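Local coordinates for multifunctional non-homologous end joining DNA repair protein LigD (Mycobacterium tuberculosis, PDB 2IRU) that probably repairs DNA double-strand breaks with Ku by non-homologous end joining, which includes gap filling and ligation, and is represented here by its polymerase domain, at residues Q151-L163 with V202-V214. Residues are numbered along the deposited sequence; the frame is centred on the assembly and turned at random.
Sequences QLAEVARAVRDLL and VAQRLEQAMPALV
Gln151 NE2 is held by two backbone carbonyls: its hydrogen bond to Leu213 O, 3.1 Å, is weak and bent (131° at the hydrogen), and its stronger partner is Gly225 O, outside this contact. The extended side chain, with CG anti to the backbone N (chi1 -179°), carries the amide across to the loop that follows helix 192-209. There Met210 is the first residue to leave helical geometry, and its carbonyl oxygen takes the backbone N-H groups of Leu213 and Val214 as the chain turns into strand 214-215.

Between the two helices the apolar packing centres on Leu206, a knob in the hole formed by Val155, Ala158, Val159 and Leu162. Leu206 divides the work between its methyls: CD1 presses on Ala158 CB at 3.5 Å, while CD2 meets Val159 CG2, also at 3.5 Å, and reaches Val155 CG1 at 3.8 Å. The axes of the helical segments approach to 10.3 Å with 121° between their directions, and both helices pack on the mixed sheet of this primase-polymerase domain. Val155 touches Leu141, between Asp140 and Asp142, so this layer lies behind strand 129-143, which probably carries the manganese-binding aspartates.

Next to Leu206, the terminal methyl of Met210, CE, rests on Ala158 CB at 3.5 Å; that small side chain is tightly packed by two residues. Val214 CG2 lies against both methyls of Val155, 3.6 Å from CG1, close to where Val227 and Val229 of strand 227-230, parallel to 214-215, also touch Val155. At the far end Leu163 CD2 meets Val202 CG2 at 3.9 Å, the two side chains crossing at about a right angle. Leu162 runs past the aliphatic part of Arg205 in the opposite direction, though the exact fit is doubtful.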
loop_
_atom_site.group_PDB
_atom_site.type_symbol
_atom_site.label_atom_id
_atom_site.label_comp_id
_atom_site.label_asym_id
_atom_site.label_seq_id
_atom_site.Cartn_x
_atom_site.Cartn_y
_atom_site.Cartn_z
ATOM N N GLN A 151 -1.927 18.605 -13.240
ATOM C CA GLN A 151 -0.706 17.999 -13.805
ATOM C C GLN A 151 -0.524 16.550 -13.331
ATOM O O GLN A 151 -0.241 15.671 -14.139
ATOM C CB GLN A 151 0.563 18.836 -13.524
ATOM C CG GLN A 151 1.847 18.209 -14.142
ATOM C CD GLN A 151 3.161 18.936 -13.800
ATOM O OE1 GLN A 151 3.165 20.109 -13.430
ATOM N NE2 GLN A 151 4.287 18.225 -13.935
ATOM N N LEU A 152 -0.672 16.322 -12.026
ATOM C CA LEU A 152 -0.528 14.989 -11.436
ATOM C C LEU A 152 -1.575 14.021 -12.019
ATOM O O LEU A 152 -1.276 12.861 -12.335
ATOM C CB LEU A 152 -0.613 15.071 -9.903
ATOM C CG LEU A 152 -0.556 13.790 -9.045
ATOM C CD1 LEU A 152 0.779 13.103 -9.171
ATOM C CD2 LEU A 152 -0.823 14.115 -7.587
ATOM N N ALA A 153 -2.795 14.533 -12.197
ATOM C CA ALA A 153 -3.898 13.766 -12.775
ATOM C C ALA A 153 -3.631 13.437 -14.225
ATOM O O ALA A 153 -3.868 12.303 -14.651
ATOM C CB ALA A 153 -5.231 14.544 -12.643
ATOM N N GLU A 154 -3.172 14.440 -14.987
ATOM C CA GLU A 154 -2.841 14.238 -16.388
ATOM C C GLU A 154 -1.748 13.190 -16.501
ATOM O O GLU A 154 -1.826 12.318 -17.369
ATOM C CB GLU A 154 -2.397 15.530 -17.069
ATOM C CG GLU A 154 -1.893 15.278 -18.496
ATOM C CD GLU A 154 -1.439 16.543 -19.235
ATOM O OE1 GLU A 154 -1.431 17.642 -18.641
ATOM O OE2 GLU A 154 -1.089 16.404 -20.428
ATOM N N VAL A 155 -0.735 13.276 -15.629
ATOM C CA VAL A 155 0.343 12.286 -15.649
ATOM C C VAL A 155 -0.228 10.892 -15.308
ATOM O O VAL A 155 0.087 9.920 -15.989
ATOM C CB VAL A 155 1.555 12.680 -14.755
ATOM C CG1 VAL A 155 2.600 11.540 -14.681
ATOM C CG2 VAL A 155 2.207 13.988 -15.293
ATOM N N ALA A 156 -1.088 10.797 -14.293
ATOM C CA ALA A 156 -1.719 9.490 -13.998
ATOM C C ALA A 156 -2.492 8.900 -15.181
ATOM O O ALA A 156 -2.356 7.690 -15.480
ATOM C CB ALA A 156 -2.605 9.569 -12.744
ATOM N N ARG A 157 -3.285 9.750 -15.838
ATOM C CA ARG A 157 -4.091 9.327 -16.988
ATOM C C ARG A 157 -3.176 8.880 -18.125
ATOM O O ARG A 157 -3.500 7.954 -18.872
ATOM C CB ARG A 157 -5.082 10.420 -17.416
ATOM C CG ARG A 157 -6.247 10.639 -16.433
ATOM C CD ARG A 157 -7.299 11.600 -16.996
ATOM N NE ARG A 157 -6.700 12.856 -17.434
ATOM C CZ ARG A 157 -6.602 13.954 -16.688
ATOM N NH1 ARG A 157 -7.073 13.972 -15.445
ATOM N NH2 ARG A 157 -6.042 15.049 -17.212
ATOM N N ALA A 158 -2.021 9.536 -18.245
ATOM C CA ALA A 158 -1.024 9.148 -19.244
ATOM C C ALA A 158 -0.390 7.785 -18.972
ATOM O O ALA A 158 -0.167 6.991 -19.908
ATOM C CB ALA A 158 0.027 10.241 -19.388
ATOM N N VAL A 159 -0.095 7.502 -17.699
ATOM C CA VAL A 159 0.367 6.179 -17.321
ATOM C C VAL A 159 -0.716 5.152 -17.663
ATOM O O VAL A 159 -0.437 4.131 -18.304
ATOM C CB VAL A 159 0.711 6.097 -15.805
ATOM C CG1 VAL A 159 1.135 4.674 -15.452
ATOM C CG2 VAL A 159 1.792 7.119 -15.456
ATOM N N ARG A 160 -1.948 5.450 -17.234
ATOM C CA ARG A 160 -3.105 4.605 -17.515
ATOM C C ARG A 160 -3.214 4.310 -19.018
ATOM O O ARG A 160 -3.498 3.183 -19.407
ATOM C CB ARG A 160 -4.404 5.265 -17.052
ATOM C CG ARG A 160 -5.635 4.405 -17.299
ATOM C CD ARG A 160 -6.913 5.219 -17.312
ATOM N NE ARG A 160 -6.857 6.304 -18.301
ATOM C CZ ARG A 160 -7.693 7.334 -18.325
ATOM N NH1 ARG A 160 -8.677 7.419 -17.441
ATOM N NH2 ARG A 160 -7.549 8.285 -19.237
ATOM N N ASP A 161 -2.994 5.325 -19.841
ATOM C CA ASP A 161 -3.192 5.173 -21.284
ATOM C C ASP A 161 -2.117 4.271 -21.899
ATOM O O ASP A 161 -2.425 3.410 -22.739
ATOM C CB ASP A 161 -3.258 6.540 -21.943
ATOM C CG ASP A 161 -4.557 7.292 -21.616
ATOM O OD1 ASP A 161 -5.503 6.693 -21.045
ATOM O OD2 ASP A 161 -4.637 8.494 -21.954
ATOM N N LEU A 162 -0.870 4.433 -21.451
ATOM C CA LEU A 162 0.224 3.557 -21.906
ATOM C C LEU A 162 -0.037 2.099 -21.518
ATOM O O LEU A 162 0.173 1.167 -22.301
ATOM C CB LEU A 162 1.575 4.019 -21.353
ATOM C CG LEU A 162 2.425 5.164 -21.910
ATOM C CD1 LEU A 162 2.067 6.498 -21.382
ATOM C CD2 LEU A 162 3.887 4.887 -21.589
ATOM N N LEU A 163 -0.499 1.894 -20.289
ATOM C CA LEU A 163 -0.800 0.540 -19.834
ATOM C C LEU A 163 -1.961 -0.065 -20.633
ATOM O O LEU A 163 -1.944 -1.258 -20.956
ATOM C CB LEU A 163 -1.061 0.538 -18.325
ATOM C CG LEU A 163 0.182 0.895 -17.494
ATOM C CD1 LEU A 163 -0.203 1.149 -16.022
ATOM C CD2 LEU A 163 1.303 -0.160 -17.600
ATOM N N VAL A 202 7.734 1.776 -19.032
ATOM C CA VAL A 202 6.548 2.652 -19.034
ATOM C C VAL A 202 6.924 4.091 -18.603
ATOM O O VAL A 202 6.593 5.078 -19.301
ATOM C CB VAL A 202 5.405 2.059 -18.142
ATOM C CG1 VAL A 202 4.262 3.057 -17.977
ATOM C CG2 VAL A 202 4.890 0.785 -18.774
ATOM N N ALA A 203 7.615 4.197 -17.469
ATOM C CA ALA A 203 8.063 5.503 -16.928
ATOM C C ALA A 203 8.962 6.268 -17.898
ATOM O O ALA A 203 8.757 7.465 -18.151
ATOM C CB ALA A 203 8.795 5.297 -15.624
ATOM N N GLN A 204 9.963 5.582 -18.449
ATOM C CA GLN A 204 10.862 6.220 -19.420
ATOM C C GLN A 204 10.128 6.627 -20.690
ATOM O O GLN A 204 10.417 7.682 -21.264
ATOM C CB GLN A 204 12.058 5.317 -19.735
ATOM C CG GLN A 204 12.954 5.176 -18.519
ATOM C CD GLN A 204 14.139 4.253 -18.745
ATOM O OE1 GLN A 204 14.111 3.379 -19.614
ATOM N NE2 GLN A 204 15.185 4.442 -17.947
ATOM N N ARG A 205 9.151 5.827 -21.105
ATOM C CA ARG A 205 8.340 6.176 -22.279
ATOM C C ARG A 205 7.518 7.430 -22.030
ATOM O O ARG A 205 7.413 8.312 -22.917
ATOM C CB ARG A 205 7.443 5.008 -22.704
ATOM C CG ARG A 205 6.557 5.206 -23.941
ATOM C CD ARG A 205 5.599 3.985 -24.108
ATOM N NE ARG A 205 6.281 2.679 -24.046
ATOM C CZ ARG A 205 5.741 1.550 -23.565
ATOM N NH1 ARG A 205 4.501 1.527 -23.075
ATOM N NH2 ARG A 205 6.449 0.426 -23.556
ATOM N N LEU A 206 6.962 7.524 -20.826
ATOM C CA LEU A 206 6.200 8.708 -20.444
ATOM C C LEU A 206 7.102 9.935 -20.375
ATOM O O LEU A 206 6.736 11.010 -20.861
ATOM C CB LEU A 206 5.432 8.506 -19.135
ATOM C CG LEU A 206 4.419 9.619 -18.830
ATOM C CD1 LEU A 206 3.444 9.900 -20.000
ATOM C CD2 LEU A 206 3.648 9.252 -17.572
ATOM N N GLU A 207 8.286 9.749 -19.803
ATOM C CA GLU A 207 9.288 10.808 -19.734
ATOM C C GLU A 207 9.685 11.324 -21.121
ATOM O O GLU A 207 9.817 12.538 -21.338
ATOM C CB GLU A 207 10.510 10.304 -18.972
ATOM C CG GLU A 207 11.699 11.262 -18.925
ATOM C CD GLU A 207 12.728 10.743 -17.919
ATOM O OE1 GLU A 207 13.157 9.585 -18.070
ATOM O OE2 GLU A 207 13.086 11.474 -16.981
ATOM N N GLN A 208 9.836 10.405 -22.070
ATOM C CA GLN A 208 10.109 10.774 -23.465
ATOM C C GLN A 208 8.973 11.624 -24.069
ATOM O O GLN A 208 9.218 12.596 -24.819
ATOM C CB GLN A 208 10.304 9.483 -24.253
ATOM C CG GLN A 208 10.678 9.615 -25.677
ATOM C CD GLN A 208 10.986 8.252 -26.289
ATOM O OE1 GLN A 208 11.095 7.246 -25.572
ATOM N NE2 GLN A 208 11.123 8.211 -27.609
ATOM N N ALA A 209 7.739 11.234 -23.738
ATOM C CA ALA A 209 6.527 11.866 -24.235
ATOM C C ALA A 209 6.273 13.254 -23.635
ATOM O O ALA A 209 5.838 14.149 -24.348
ATOM C CB ALA A 209 5.315 10.963 -23.995
ATOM N N MET A 210 6.536 13.431 -22.339
ATOM C CA MET A 210 6.326 14.736 -21.700
ATOM C C MET A 210 7.504 15.060 -20.809
ATOM O O MET A 210 7.346 15.119 -19.581
ATOM C CB MET A 210 5.092 14.785 -20.799
ATOM C CG MET A 210 3.886 14.008 -21.180
ATOM S SD MET A 210 2.919 13.545 -19.708
ATOM C CE MET A 210 1.410 13.224 -20.582
ATOM N N PRO A 211 8.684 15.303 -21.411
ATOM C CA PRO A 211 9.838 15.512 -20.509
ATOM C C PRO A 211 9.765 16.777 -19.623
ATOM O O PRO A 211 10.446 16.824 -18.598
ATOM C CB PRO A 211 11.022 15.559 -21.476
ATOM C CG PRO A 211 10.390 16.105 -22.777
ATOM C CD PRO A 211 9.079 15.359 -22.831
ATOM N N ALA A 212 8.925 17.758 -19.962
ATOM C CA ALA A 212 8.735 18.944 -19.111
ATOM C C ALA A 212 7.934 18.628 -17.841
ATOM O O ALA A 212 8.021 19.367 -16.838
ATOM C CB ALA A 212 8.012 20.029 -19.889
ATOM N N LEU A 213 7.170 17.530 -17.886
ATOM C CA LEU A 213 6.156 17.255 -16.855
ATOM C C LEU A 213 6.428 16.004 -16.048
ATOM O O LEU A 213 5.888 15.828 -14.941
ATOM C CB LEU A 213 4.782 17.106 -17.516
ATOM C CG LEU A 213 4.383 18.229 -18.474
ATOM C CD1 LEU A 213 3.014 17.986 -19.080
ATOM C CD2 LEU A 213 4.447 19.617 -17.796
ATOM N N VAL A 214 7.252 15.132 -16.622
ATOM C CA VAL A 214 7.562 13.827 -15.997
ATOM C C VAL A 214 9.048 13.537 -15.925
ATOM O O VAL A 214 9.797 13.791 -16.887
ATOM C CB VAL A 214 6.889 12.676 -16.817
ATOM C CG1 VAL A 214 7.453 11.298 -16.427
ATOM C CG2 VAL A 214 5.388 12.725 -16.651
#